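Local coordinates for GXWXG domain-containing protein (PDB 4MVE) that is of unknown function but combines GXWXG and DUF4334 family sequences in a chain built around a curled antiparallel beta-sheet, at residues D127-A133 / F145-R151. Sequence-based numbering, arbitrary orientation.
Sequences DDMVVGA and FHLTRER
Strands 129-133 and 145-149 belong to the two arms of a beta hairpin and run antiparallel, their axes 4.6 Å apart at closest approach and 152° between directions. Residues 129-133 and 145-148 are extended (phi -105 to -144°, psi 104 to 174°); Asp127 and Asp128 depart from this (psi -25° and 11°). Val130 and Leu147 form a hydrogen-bonded pair (N to O 3.1 Å in each direction), as do Gly132 and Phe145 (Gly132 N to Phe145 O 2.8 Å, Phe145 N to Gly132 O 3.0 Å). Met129-Thr148 and Val131-His146 are the non-hydrogen-bonded pairs, CA atoms 4.7 and 4.5 Å apart. Just before Met129, Asp128 O accepts a hydrogen bond from Arg149 N (2.8 Å). Strands 118-124 and 42-48 flank the hairpin within the larger sheet.

Apolar Val130, Phe145 and Leu147 suit the face lined by Trp44 and Phe122; Val130 CG2 lies 3.8 Å from Leu147 CB. Phe145, chi1 p, folds its ring over Gly132, whose CA sits 4.0 Å from the ring centroid (CH-pi); a CB there would clash with Phe145 CZ, so glycine fits. Selenomethionine Met129, His146 and beta-branched Val131 and Thr148, apt for extended strands, face helix 5-16.

Arg149 (chi1 and chi2 t, chi3 m) brings NH2 (2.8 Å) and NE (3.1 Å) to hydrogen-bond Asp127 O; NH2 also bonds Phe39 O, and Phe39 makes a cation-pi contact. Asp128 forms two salt bridges: OD1 to Arg149 NE (3.4 Å, a weak hydrogen bond) and OD2 to NH1 of poorly ordered Arg151 (3.0 Å). Backbone pairing thus runs throughout, while side-chain contacts change from apolar to a charged network tying the C-terminal residues to those before strand 129-133.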
# COMPACT_ATOMS: atom_id res chain seq x y z
N ASP A 127 4.07 -13.93 2.56
CA ASP A 127 3.51 -14.15 1.20
C ASP A 127 2.17 -13.41 0.94
O ASP A 127 1.86 -13.14 -0.22
CB ASP A 127 3.30 -15.65 0.96
CG ASP A 127 4.61 -16.42 0.86
OD1 ASP A 127 5.65 -15.78 0.58
OD2 ASP A 127 4.59 -17.65 1.07
N ASP A 128 1.40 -13.12 2.01
CA ASP A 128 0.09 -12.50 1.86
C ASP A 128 -0.02 -11.11 2.48
O ASP A 128 -1.14 -10.60 2.58
CB ASP A 128 -0.95 -13.43 2.50
CG ASP A 128 -1.02 -14.78 1.83
OD1 ASP A 128 -0.73 -14.86 0.60
OD2 ASP A 128 -1.33 -15.77 2.53
N MSE A 129 1.11 -10.50 2.87
CA MSE A 129 1.15 -9.17 3.49
C MSE A 129 2.36 -8.39 3.05
O MSE A 129 3.46 -8.94 3.02
CB MSE A 129 1.14 -9.23 5.02
CG MSE A 129 -0.11 -9.79 5.63
SE MSE A 129 0.09 -9.81 7.56
CE MSE A 129 -1.66 -10.47 7.98
N VAL A 130 2.15 -7.14 2.69
CA VAL A 130 3.20 -6.16 2.32
C VAL A 130 2.93 -4.87 3.05
O VAL A 130 1.77 -4.58 3.36
CB VAL A 130 3.32 -5.87 0.79
CG1 VAL A 130 3.61 -7.13 -0.02
CG2 VAL A 130 2.12 -5.09 0.25
N VAL A 131 3.98 -4.05 3.29
CA VAL A 131 3.79 -2.71 3.82
C VAL A 131 4.03 -1.81 2.60
O VAL A 131 4.95 -2.09 1.85
CB VAL A 131 4.71 -2.37 5.03
CG1 VAL A 131 4.75 -0.86 5.30
CG2 VAL A 131 4.23 -3.09 6.30
N GLY A 132 3.22 -0.78 2.40
CA GLY A 132 3.43 0.14 1.28
C GLY A 132 3.92 1.45 1.85
O GLY A 132 3.37 1.92 2.84
N ALA A 133 4.95 2.05 1.20
CA ALA A 133 5.54 3.33 1.57
C ALA A 133 5.16 4.36 0.51
O ALA A 133 5.67 4.32 -0.61
CB ALA A 133 7.05 3.21 1.70
N PHE A 145 1.06 2.33 4.66
CA PHE A 145 -0.21 1.62 4.64
C PHE A 145 0.08 0.11 4.50
O PHE A 145 1.23 -0.28 4.30
CB PHE A 145 -1.14 2.17 3.53
CG PHE A 145 -0.65 1.91 2.13
CD1 PHE A 145 0.19 2.83 1.48
CD2 PHE A 145 -1.02 0.75 1.44
CE1 PHE A 145 0.66 2.59 0.18
CE2 PHE A 145 -0.54 0.50 0.15
CZ PHE A 145 0.29 1.42 -0.48
N HIS A 146 -0.95 -0.74 4.60
CA HIS A 146 -0.67 -2.17 4.46
C HIS A 146 -1.63 -2.82 3.49
O HIS A 146 -2.67 -2.25 3.21
CB HIS A 146 -0.64 -2.89 5.83
CG HIS A 146 -1.80 -2.61 6.74
ND1 HIS A 146 -3.03 -3.23 6.56
CD2 HIS A 146 -1.88 -1.79 7.81
CE1 HIS A 146 -3.81 -2.78 7.53
NE2 HIS A 146 -3.15 -1.92 8.31
N LEU A 147 -1.24 -3.98 2.91
CA LEU A 147 -2.06 -4.77 2.01
C LEU A 147 -1.99 -6.22 2.40
O LEU A 147 -0.91 -6.74 2.68
CB LEU A 147 -1.64 -4.61 0.52
CG LEU A 147 -1.66 -3.20 -0.11
CD1 LEU A 147 -0.92 -3.20 -1.46
CD2 LEU A 147 -3.10 -2.61 -0.20
N THR A 148 -3.15 -6.89 2.37
CA THR A 148 -3.41 -8.31 2.66
C THR A 148 -4.00 -8.94 1.40
O THR A 148 -5.00 -8.44 0.88
CB THR A 148 -4.32 -8.47 3.88
OG1 THR A 148 -3.69 -7.77 4.95
CG2 THR A 148 -4.52 -9.97 4.27
N ARG A 149 -3.34 -9.97 0.89
CA ARG A 149 -3.73 -10.65 -0.34
C ARG A 149 -5.04 -11.42 -0.18
O ARG A 149 -5.21 -12.15 0.80
CB ARG A 149 -2.59 -11.60 -0.79
CG ARG A 149 -2.75 -12.16 -2.20
CD ARG A 149 -1.83 -13.34 -2.50
NE ARG A 149 -0.40 -13.05 -2.30
CZ ARG A 149 0.41 -12.51 -3.21
NH1 ARG A 149 -0.06 -12.15 -4.40
NH2 ARG A 149 1.70 -12.33 -2.94
N GLU A 150 -5.99 -11.21 -1.12
CA GLU A 150 -7.25 -11.95 -1.18
C GLU A 150 -6.95 -13.37 -1.63
O GLU A 150 -6.23 -13.53 -2.63
CB GLU A 150 -8.22 -11.30 -2.18
CG GLU A 150 -9.25 -10.33 -1.63
CD GLU A 150 -10.35 -9.97 -2.62
OE1 GLU A 150 -11.11 -9.01 -2.34
OE2 GLU A 150 -10.45 -10.62 -3.69
N ARG A 151 -7.45 -14.38 -0.92
CA ARG A 151 -7.24 -15.81 -1.23
C ARG A 151 -8.56 -16.56 -1.18
O ARG A 151 -9.20 -16.77 -2.22
CB ARG A 151 -6.23 -16.43 -0.26
CG ARG A 151 -4.78 -16.07 -0.56
CD ARG A 151 -3.82 -16.63 0.47
NE ARG A 151 -3.04 -17.76 -0.04
CZ ARG A 151 -2.36 -18.62 0.72
NH1 ARG A 151 -2.37 -18.50 2.04
NH2 ARG A 151 -1.69 -19.62 0.16